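Local coordinates for Alr1010 protein (Nostoc, PDB 3URG) that probably binds calcium and, in this crystal form, holds a sodium ion and a nitrobenzoate ligand, at residues W68-R73 with E79-E84; E101-G106 with D110-A115; D58-P63 with E131-W136. All coordinates share one frame; numbering follows the deposited sequence.

Contact 1 (W68-R73 with E79-E84)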
loop_
_atom_site.group_PDB
_atom_site.type_symbol
_atom_site.label_atom_id
_atom_site.label_comp_id
_atom_site.label_asym_id
_atom_site.label_seq_id
_atom_site.Cartn_x
_atom_site.Cartn_y
_atom_site.Cartn_z
ATOM N N TRP A 68 -5.298 -2.777 10.914
ATOM C CA TRP A 68 -5.510 -3.644 9.767
ATOM C C TRP A 68 -6.918 -4.229 9.777
ATOM O O TRP A 68 -7.328 -4.872 10.744
ATOM C CB TRP A 68 -4.479 -4.771 9.768
ATOM C CG TRP A 68 -4.649 -5.809 8.692
ATOM C CD1 TRP A 68 -5.143 -5.625 7.421
ATOM C CD2 TRP A 68 -4.281 -7.190 8.780
ATOM N NE1 TRP A 68 -5.120 -6.816 6.731
ATOM C CE2 TRP A 68 -4.587 -7.789 7.540
ATOM C CE3 TRP A 68 -3.718 -7.983 9.794
ATOM C CZ2 TRP A 68 -4.351 -9.133 7.281
ATOM C CZ3 TRP A 68 -3.488 -9.318 9.534
ATOM C CH2 TRP A 68 -3.812 -9.883 8.294
ATOM N N LYS A 69 -7.664 -3.998 8.702
ATOM C CA LYS A 69 -8.968 -4.631 8.574
ATOM C C LYS A 69 -8.788 -6.001 7.958
ATOM O O LYS A 69 -8.665 -6.141 6.738
ATOM C CB LYS A 69 -9.939 -3.753 7.786
ATOM C CG LYS A 69 -10.734 -2.863 8.708
ATOM C CD LYS A 69 -11.450 -1.755 7.978
ATOM C CE LYS A 69 -12.295 -0.930 8.943
ATOM N NZ LYS A 69 -12.974 0.197 8.244
ATOM N N LYS A 70 -8.726 -7.003 8.832
ATOM C CA LYS A 70 -8.514 -8.383 8.433
ATOM C C LYS A 70 -9.872 -9.048 8.224
ATOM O O LYS A 70 -10.593 -9.343 9.186
ATOM C CB LYS A 70 -7.684 -9.116 9.492
ATOM C CG LYS A 70 -7.413 -10.583 9.184
ATOM C CD LYS A 70 -6.468 -11.191 10.218
ATOM C CE LYS A 70 -6.869 -12.609 10.586
ATOM N NZ LYS A 70 -6.701 -13.578 9.470
ATOM N N LYS A 71 -10.220 -9.264 6.958
ATOM C CA LYS A 71 -11.565 -9.708 6.583
ATOM C C LYS A 71 -11.684 -11.232 6.477
ATOM O O LYS A 71 -10.769 -11.905 5.999
ATOM C CB LYS A 71 -11.959 -9.075 5.246
ATOM C CG LYS A 71 -11.907 -7.554 5.218
ATOM C CD LYS A 71 -12.161 -7.043 3.796
ATOM C CE LYS A 71 -12.068 -5.527 3.742
ATOM N NZ LYS A 71 -12.235 -5.004 2.360
ATOM N N SER A 72 -12.816 -11.778 6.909
ATOM C CA SER A 72 -13.091 -13.200 6.676
ATOM C C SER A 72 -14.321 -13.378 5.793
ATOM O O SER A 72 -15.459 -13.319 6.270
ATOM C CB SER A 72 -13.272 -13.960 7.990
ATOM O OG SER A 72 -13.805 -15.249 7.738
ATOM N N ARG A 73 -14.081 -13.598 4.505
ATOM C CA ARG A 73 -15.156 -13.738 3.535
ATOM C C ARG A 73 -16.078 -14.894 3.921
ATOM O O ARG A 73 -17.294 -14.805 3.789
ATOM C CB ARG A 73 -14.559 -13.973 2.148
ATOM C CG ARG A 73 -15.517 -13.738 1.002
ATOM C CD ARG A 73 -14.863 -14.109 -0.321
ATOM N NE ARG A 73 -15.676 -13.729 -1.475
ATOM C CZ ARG A 73 -15.351 -12.761 -2.326
ATOM N NH1 ARG A 73 -14.223 -12.082 -2.150
ATOM N NH2 ARG A 73 -16.146 -12.478 -3.353
ATOM N N GLU A 79 -12.000 -8.629 11.548
ATOM C CA GLU A 79 -11.152 -8.386 12.718
ATOM C C GLU A 79 -10.244 -7.193 12.468
ATOM O O GLU A 79 -9.297 -7.273 11.677
ATOM C CB GLU A 79 -10.303 -9.616 13.038
ATOM C CG GLU A 79 -9.477 -9.501 14.324
ATOM C CD GLU A 79 -8.617 -10.730 14.589
ATOM O OE1 GLU A 79 -8.679 -11.685 13.781
ATOM O OE2 GLU A 79 -7.882 -10.740 15.604
ATOM N N GLU A 80 -10.528 -6.087 13.143
ATOM C CA GLU A 80 -9.657 -4.922 13.064
ATOM C C GLU A 80 -8.485 -5.081 14.032
ATOM O O GLU A 80 -8.638 -4.904 15.240
ATOM C CB GLU A 80 -10.443 -3.643 13.352
ATOM C CG GLU A 80 -9.614 -2.373 13.232
ATOM C CD GLU A 80 -10.467 -1.119 13.262
ATOM O OE1 GLU A 80 -10.089 -0.152 13.960
ATOM O OE2 GLU A 80 -11.522 -1.103 12.591
ATOM N N LYS A 81 -7.320 -5.428 13.491
ATOM C CA LYS A 81 -6.147 -5.738 14.303
ATOM C C LYS A 81 -5.202 -4.538 14.392
ATOM O O LYS A 81 -5.042 -3.794 13.423
ATOM C CB LYS A 81 -5.376 -6.924 13.708
ATOM C CG LYS A 81 -5.776 -8.315 14.202
ATOM C CD LYS A 81 -4.759 -9.356 13.737
ATOM C CE LYS A 81 -4.549 -10.460 14.782
ATOM N NZ LYS A 81 -4.165 -9.908 16.129
ATOM N N THR A 82 -4.561 -4.370 15.543
ATOM C CA THR A 82 -3.559 -3.317 15.711
ATOM C C THR A 82 -2.176 -3.928 15.622
ATOM O O THR A 82 -1.793 -4.754 16.450
ATOM C CB THR A 82 -3.731 -2.551 17.039
ATOM O OG1 THR A 82 -4.917 -1.754 16.970
ATOM C CG2 THR A 82 -2.532 -1.633 17.277
ATOM N N VAL A 83 -1.416 -3.528 14.611
ATOM C CA VAL A 83 -0.207 -4.265 14.280
ATOM C C VAL A 83 0.950 -3.337 14.024
ATOM O O VAL A 83 0.753 -2.144 13.825
ATOM C CB VAL A 83 -0.415 -5.134 13.024
ATOM C CG1 VAL A 83 -1.580 -6.098 13.236
ATOM C CG2 VAL A 83 -0.673 -4.259 11.789
ATOM N N GLU A 84 2.157 -3.889 14.032
ATOM C CA GLU A 84 3.304 -3.165 13.507
ATOM C C GLU A 84 3.456 -3.541 12.048
ATOM O O GLU A 84 3.462 -4.721 11.700
ATOM C CB GLU A 84 4.586 -3.536 14.247
ATOM C CG GLU A 84 4.751 -2.878 15.600
ATOM C CD GLU A 84 6.098 -3.196 16.232
ATOM O OE1 GLU A 84 7.127 -3.132 15.527
ATOM O OE2 GLU A 84 6.124 -3.513 17.436
#
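The amide of Trp68 donates from its N to Lys81 O over 2.7 Å, a nearly straight bond (171° at the hydrogen) lying in the carbonyl plane, and Lys81 N returns one to Trp68 O at 2.8 Å. The pair belongs to the antiparallel hairpin of strands 64-72 and 77-86. Trp68 O also receives a CA-H...O contact from Glu80 CA. Two residues on, Lys70 and Glu79 form the next hydrogen-bonded pair, but there Lys70 N sits 40° above the carbonyl plane of Glu79. Trp68, Lys70, Glu79 and Lys81 share one face of the sheet. With CG anti to the backbone N (chi1 175°), the indole is laid back along its own strand beneath Lys70, whose CB stands 3.8 Å above the ring plane, over its centre, while Val83 CG1 lies at the ring edge. Beyond the hairpin the indole meets the ring of Tyr113. Lys81 NZ pairs chiefly with Asp104, and its link to Glu79 OE2 is long. On the reverse face Lys69 and Glu80, the non-hydrogen-bonded pair, cross at a slant without their charges meeting: the closest approach is carbon to oxygen, Lys69 CE to Glu80 OE2 at 3.7 Å.

Contact 2 (E101-G106 with D110-A115)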
loop_
_atom_site.group_PDB
_atom_site.type_symbol
_atom_site.label_atom_id
_atom_site.label_comp_id
_atom_site.label_asym_id
_atom_site.label_seq_id
_atom_site.Cartn_x
_atom_site.Cartn_y
_atom_site.Cartn_z
ATOM N N GLU A 101 4.122 -6.707 5.167
ATOM C CA GLU A 101 4.133 -7.643 6.266
ATOM C C GLU A 101 3.836 -6.927 7.570
ATOM O O GLU A 101 4.407 -5.872 7.836
ATOM C CB GLU A 101 5.487 -8.300 6.378
ATOM C CG GLU A 101 5.780 -8.689 7.793
ATOM C CD GLU A 101 7.048 -9.454 7.885
ATOM O OE1 GLU A 101 7.404 -9.909 8.995
ATOM O OE2 GLU A 101 7.689 -9.594 6.826
ATOM N N VAL A 102 2.961 -7.519 8.386
ATOM C CA VAL A 102 2.537 -6.924 9.658
ATOM C C VAL A 102 2.643 -7.945 10.783
ATOM O O VAL A 102 2.529 -9.146 10.542
ATOM C CB VAL A 102 1.084 -6.389 9.591
ATOM C CG1 VAL A 102 0.903 -5.503 8.329
ATOM C CG2 VAL A 102 0.071 -7.525 9.574
ATOM N N ALA A 103 2.876 -7.475 12.007
ATOM C CA ALA A 103 3.019 -8.386 13.143
ATOM C C ALA A 103 2.154 -7.938 14.300
ATOM O O ALA A 103 2.093 -6.751 14.607
ATOM C CB ALA A 103 4.481 -8.476 13.586
ATOM N N ASP A 104 1.469 -8.872 14.950
ATOM C CA ASP A 104 0.919 -8.521 16.253
ATOM C C ASP A 104 1.844 -9.080 17.320
ATOM O O ASP A 104 2.185 -10.262 17.325
ATOM C CB ASP A 104 -0.566 -8.889 16.443
ATOM C CG ASP A 104 -0.832 -10.365 16.341
ATOM O OD1 ASP A 104 -0.212 -11.027 15.488
ATOM O OD2 ASP A 104 -1.687 -10.861 17.106
ATOM N N ILE A 105 2.290 -8.190 18.187
ATOM C CA ILE A 105 3.347 -8.493 19.132
ATOM C C ILE A 105 2.773 -8.863 20.499
ATOM O O ILE A 105 3.508 -9.057 21.467
ATOM C CB ILE A 105 4.272 -7.287 19.246
ATOM C CG1 ILE A 105 3.471 -6.074 19.716
ATOM C CG2 ILE A 105 4.902 -6.991 17.897
ATOM C CD1 ILE A 105 4.308 -4.859 19.956
ATOM N N GLY A 106 1.451 -8.975 20.577
ATOM C CA GLY A 106 0.818 -9.331 21.835
ATOM C C GLY A 106 1.303 -10.644 22.426
ATOM O O GLY A 106 1.471 -10.751 23.642
ATOM N N ASP A 110 4.916 -13.867 18.682
ATOM C CA ASP A 110 4.710 -13.036 17.497
ATOM C C ASP A 110 4.098 -13.819 16.331
ATOM O O ASP A 110 4.575 -14.898 15.975
ATOM C CB ASP A 110 6.025 -12.384 17.051
ATOM C CG ASP A 110 6.215 -10.985 17.627
ATOM O OD1 ASP A 110 6.151 -10.828 18.865
ATOM O OD2 ASP A 110 6.440 -10.043 16.836
ATOM N N ASP A 111 3.038 -13.268 15.747
ATOM C CA ASP A 111 2.425 -13.838 14.555
ATOM C C ASP A 111 2.577 -12.835 13.422
ATOM O O ASP A 111 2.132 -11.698 13.546
ATOM C CB ASP A 111 0.939 -14.093 14.784
ATOM C CG ASP A 111 0.678 -15.142 15.837
ATOM O OD1 ASP A 111 1.508 -16.067 15.978
ATOM O OD2 ASP A 111 -0.370 -15.043 16.512
ATOM N N VAL A 112 3.201 -13.248 12.324
ATOM C CA VAL A 112 3.384 -12.365 11.173
ATOM C C VAL A 112 2.373 -12.682 10.074
ATOM O O VAL A 112 2.052 -13.844 9.825
ATOM C CB VAL A 112 4.791 -12.478 10.601
ATOM C CG1 VAL A 112 4.959 -11.521 9.448
ATOM C CG2 VAL A 112 5.818 -12.191 11.688
ATOM N N TYR A 113 1.865 -11.643 9.422
ATOM C CA TYR A 113 0.846 -11.825 8.393
ATOM C C TYR A 113 1.200 -11.018 7.154
ATOM O O TYR A 113 2.006 -10.092 7.210
ATOM C CB TYR A 113 -0.523 -11.350 8.884
ATOM C CG TYR A 113 -1.045 -12.019 10.136
ATOM C CD1 TYR A 113 -1.987 -13.045 10.062
ATOM C CD2 TYR A 113 -0.628 -11.598 11.396
ATOM C CE1 TYR A 113 -2.483 -13.656 11.222
ATOM C CE2 TYR A 113 -1.118 -12.199 12.561
ATOM C CZ TYR A 113 -2.043 -13.224 12.467
ATOM O OH TYR A 113 -2.524 -13.817 13.618
ATOM N N THR A 114 0.575 -11.362 6.037
ATOM C CA THR A 114 0.662 -10.537 4.841
ATOM C C THR A 114 -0.658 -9.799 4.697
ATOM O O THR A 114 -1.720 -10.410 4.750
ATOM C CB THR A 114 0.917 -11.399 3.604
ATOM O OG1 THR A 114 2.144 -12.119 3.781
ATOM C CG2 THR A 114 1.035 -10.532 2.369
ATOM N N ALA A 115 -0.587 -8.478 4.560
ATOM C CA ALA A 115 -1.775 -7.650 4.449
ATOM C C ALA A 115 -1.661 -6.735 3.232
ATOM O O ALA A 115 -0.564 -6.233 2.918
ATOM C CB ALA A 115 -1.936 -6.796 5.710
#
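Val102 CG2 packs on Tyr113 CB at 3.9 Å, and the other branch of the valine, CG1, meets the methyl of Ala115 at 4.1 Å. The valine and tyrosine side chains cross at about a right angle. Trp68 of the neighbouring hairpin touches Val102 and Ala115, extending this small apolar cluster across the sheet. Behind it the backbones of Val102 and Tyr113 are joined by two bonds, Tyr113 N to Val102 O (2.8 Å) and Val102 N to Tyr113 O (3.0 Å); the first runs nearly along the carbonyl direction. Val102 O also takes a CA-H...O contact from Val112.

On the opposite face Ala103 pairs with Val112, and Glu101 reaches diagonally across to the same valine. Its chain is extended, with CG roughly anti to the backbone N (chi1 151°); it crosses Val112 at a slant, and Glu101 OE1 comes to 3.0 Å from Val112 CG1, a tight contact. Replacing Glu101 by an alanine would probably uncover Val112 CG1, since the CG and carboxylate that lie against it would be gone.

Toward the turn the contact becomes acidic. Asp104 N donates to Asp111 O in the carbonyl plane, at 3.2 Å. Asp104 CG stands between the backbone N and the carbonyl carbon (chi1 62°), which puts OD1 in the plane of the Tyr113 ring at its edge, 3.3 Å from CE2; carboxylate and ring planes are 51° apart. Asp104 OD1 lies 4.1 Å from Asp111 OD2, a closeness of like charges probably eased by the counter-charge of Lys81. The alternation of hydrogen-bonded and non-hydrogen-bonded pairs is that of an antiparallel beta hairpin, here made by strands 99-104 and 111-116 at one margin of the sheet.

Contact 3 (D58-P63 with E131-W136). With NA (sodium ion), chain C.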
loop_
_atom_site.group_PDB
_atom_site.type_symbol
_atom_site.label_atom_id
_atom_site.label_comp_id
_atom_site.label_asym_id
_atom_site.label_seq_id
_atom_site.Cartn_x
_atom_site.Cartn_y
_atom_site.Cartn_z
ATOM N N ASP A 58 10.790 2.376 -0.495
ATOM C CA ASP A 58 11.697 3.483 -0.232
ATOM C C ASP A 58 11.095 4.585 0.631
ATOM O O ASP A 58 11.804 5.226 1.398
ATOM C CB ASP A 58 12.140 4.099 -1.550
ATOM C CG ASP A 58 13.612 3.927 -1.792
ATOM O OD1 ASP A 58 14.399 4.691 -1.183
ATOM O OD2 ASP A 58 13.977 3.023 -2.575
ATOM N N THR A 59 9.792 4.806 0.490
ATOM C CA THR A 59 9.152 6.002 1.028
ATOM C C THR A 59 8.423 5.770 2.364
ATOM O O THR A 59 8.384 6.655 3.211
ATOM C CB THR A 59 8.186 6.587 -0.006
ATOM O OG1 THR A 59 8.847 6.641 -1.284
ATOM C CG2 THR A 59 7.713 7.998 0.396
ATOM N N LEU A 60 7.838 4.591 2.544
ATOM C CA LEU A 60 7.205 4.252 3.819
ATOM C C LEU A 60 8.307 4.121 4.863
ATOM O O LEU A 60 9.311 3.507 4.602
ATOM C CB LEU A 60 6.442 2.932 3.700
ATOM C CG LEU A 60 5.302 2.894 2.683
ATOM C CD1 LEU A 60 4.696 1.484 2.581
ATOM C CD2 LEU A 60 4.232 3.924 3.041
ATOM N N GLU A 61 8.140 4.697 6.044
ATOM C CA GLU A 61 9.172 4.544 7.071
ATOM C C GLU A 61 8.864 3.407 8.041
ATOM O O GLU A 61 8.099 3.587 8.972
ATOM C CB GLU A 61 9.371 5.856 7.831
ATOM C CG GLU A 61 10.152 6.895 7.034
ATOM C CD GLU A 61 11.554 6.415 6.671
ATOM O OE1 GLU A 61 12.212 5.774 7.525
ATOM O OE2 GLU A 61 11.997 6.679 5.531
ATOM N N PHE A 62 9.460 2.238 7.819
ATOM C CA PHE A 62 9.201 1.074 8.671
ATOM C C PHE A 62 10.088 1.074 9.929
ATOM O O PHE A 62 11.233 1.509 9.878
ATOM C CB PHE A 62 9.447 -0.224 7.904
ATOM C CG PHE A 62 8.673 -0.341 6.626
ATOM C CD1 PHE A 62 7.300 -0.514 6.643
ATOM C CD2 PHE A 62 9.328 -0.325 5.407
ATOM C CE1 PHE A 62 6.587 -0.643 5.458
ATOM C CE2 PHE A 62 8.620 -0.452 4.218
ATOM C CZ PHE A 62 7.252 -0.607 4.248
ATOM N N PRO A 63 9.566 0.563 11.054
ATOM C CA PRO A 63 8.215 0.023 11.181
ATOM C C PRO A 63 7.280 1.120 11.626
ATOM O O PRO A 63 7.725 2.115 12.159
ATOM C CB PRO A 63 8.353 -0.999 12.322
ATOM C CG PRO A 63 9.689 -0.670 13.012
ATOM C CD PRO A 63 10.295 0.508 12.332
ATOM N N GLU A 131 1.921 10.333 3.055
ATOM C CA GLU A 131 1.803 10.716 1.650
ATOM C C GLU A 131 1.855 9.512 0.700
ATOM O O GLU A 131 1.023 9.388 -0.209
ATOM C CB GLU A 131 2.894 11.723 1.291
ATOM C CG GLU A 131 2.824 12.223 -0.142
ATOM C CD GLU A 131 3.878 13.268 -0.413
ATOM O OE1 GLU A 131 4.968 12.898 -0.894
ATOM O OE2 GLU A 131 3.617 14.458 -0.129
ATOM N N ALA A 132 2.828 8.628 0.910
ATOM C CA ALA A 132 2.989 7.452 0.047
ATOM C C ALA A 132 1.776 6.535 0.139
ATOM O O ALA A 132 1.307 6.003 -0.855
ATOM C CB ALA A 132 4.258 6.692 0.399
ATOM N N ILE A 133 1.261 6.338 1.341
ATOM C CA ILE A 133 0.039 5.551 1.465
ATOM C C ILE A 133 -1.134 6.201 0.723
ATOM O O ILE A 133 -1.876 5.521 0.010
ATOM C CB ILE A 133 -0.339 5.318 2.939
ATOM C CG1 ILE A 133 0.700 4.410 3.606
ATOM C CG2 ILE A 133 -1.711 4.662 3.024
ATOM C CD1 ILE A 133 0.460 4.222 5.118
ATOM N N ALA A 134 -1.299 7.515 0.903
ATOM C CA ALA A 134 -2.331 8.273 0.194
ATOM C C ALA A 134 -2.181 8.205 -1.334
ATOM O O ALA A 134 -3.177 8.194 -2.063
ATOM C CB ALA A 134 -2.327 9.722 0.656
ATOM N N ASP A 135 -0.943 8.178 -1.817
ATOM C CA ASP A 135 -0.700 8.099 -3.263
ATOM C C ASP A 135 -1.209 6.757 -3.777
ATOM O O ASP A 135 -1.810 6.660 -4.860
ATOM C CB ASP A 135 0.794 8.217 -3.573
ATOM C CG ASP A 135 1.313 9.652 -3.521
ATOM O OD1 ASP A 135 2.548 9.810 -3.447
ATOM O OD2 ASP A 135 0.511 10.617 -3.554
ATOM N N TRP A 136 -0.944 5.710 -3.006
ATOM C CA TRP A 136 -1.355 4.365 -3.412
ATOM C C TRP A 136 -2.881 4.257 -3.379
ATOM O O TRP A 136 -3.497 3.764 -4.318
ATOM C CB TRP A 136 -0.704 3.306 -2.502
ATOM C CG TRP A 136 -1.205 1.902 -2.747
ATOM C CD1 TRP A 136 -1.822 1.086 -1.847
ATOM C CD2 TRP A 136 -1.137 1.163 -3.977
ATOM N NE1 TRP A 136 -2.137 -0.115 -2.430
ATOM C CE2 TRP A 136 -1.730 -0.096 -3.740
ATOM C CE3 TRP A 136 -0.637 1.445 -5.253
ATOM C CZ2 TRP A 136 -1.833 -1.076 -4.729
ATOM C CZ3 TRP A 136 -0.736 0.454 -6.243
ATOM C CH2 TRP A 136 -1.336 -0.780 -5.973
HETATM NA NA NA C . 11.351 2.089 3.927
HETATM O O HOH W 1 13.285 3.996 3.490
HETATM O O HOH W 2 12.202 1.915 6.540
HETATM O O HOH W 3 12.703 -0.388 3.520
#
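Leu60 and Thr59 both lean on Ala132, joining the end of helix 45-59 to helix 127-141. In Leu60, CB leads to CG anti to the carbonyl carbon (chi1 -61°), and from there the branch CD2 makes the contact. That methyl lies 3.6 Å from Ile133 CG1 and 3.8 Å from Ala132 CB, so it sits over two successive residues of the helix, with the leucine and isoleucine side chains crossing at about a right angle. Thr59 adds its methyl: CG2 is 3.7 Å from Ala132 CB, while its hydroxyl turns back to the carbonyl of Tyr55 in its own helix. The small alanine thus receives methyls from both residues, and the meeting is apolar and buried.

The backbone of Leu60 has a different role. Leu60 is the first residue to leave helical geometry, and its O binds the sodium ion at 2.6 Å; Asp57 O and three waters are its other ligands. Water 1, at 2.8 Å from the sodium, also donates to Asp58 O, and water 2 accepts from Phe62 N at 3.0 Å, which ties the ion to the chain on both sides of Leu60. The Phe62 ring lies beside the site, with water 3 in its plane at the edge.

Nearby, Glu61 N is bonded to Thr129 OG1, a second tie to helix 127-141. Asp135 of that helix forms salt bridges with Arg30 and Arg33 of helix 28-39, while Phe62 packs on Val85 of strand 77-86, where the chain passes from helices to sheet.

Overall arrangement
Contacts 1 and 2 are successive hairpins of one antiparallel sheet, with centres 10 Å apart; strands 77-86 and 99-104 lie side by side between them. The hairpins are joined along these strands by a probable backbone hydrogen bond between Ala103 N and Glu84 O. Contact 3 belongs to the helical part, about 19 Å from contact 1 and 18 Å from contact 2, centre to centre. Along the chain it encloses both, since residues 58-63 precede the hairpins and 131-136 follow them. The touch of Glu84 on Pro63 joins contacts 1 and 3. The helix packing beside the sodium site therefore closes the long loop that carries the sheet, all within the calcium-binding family region.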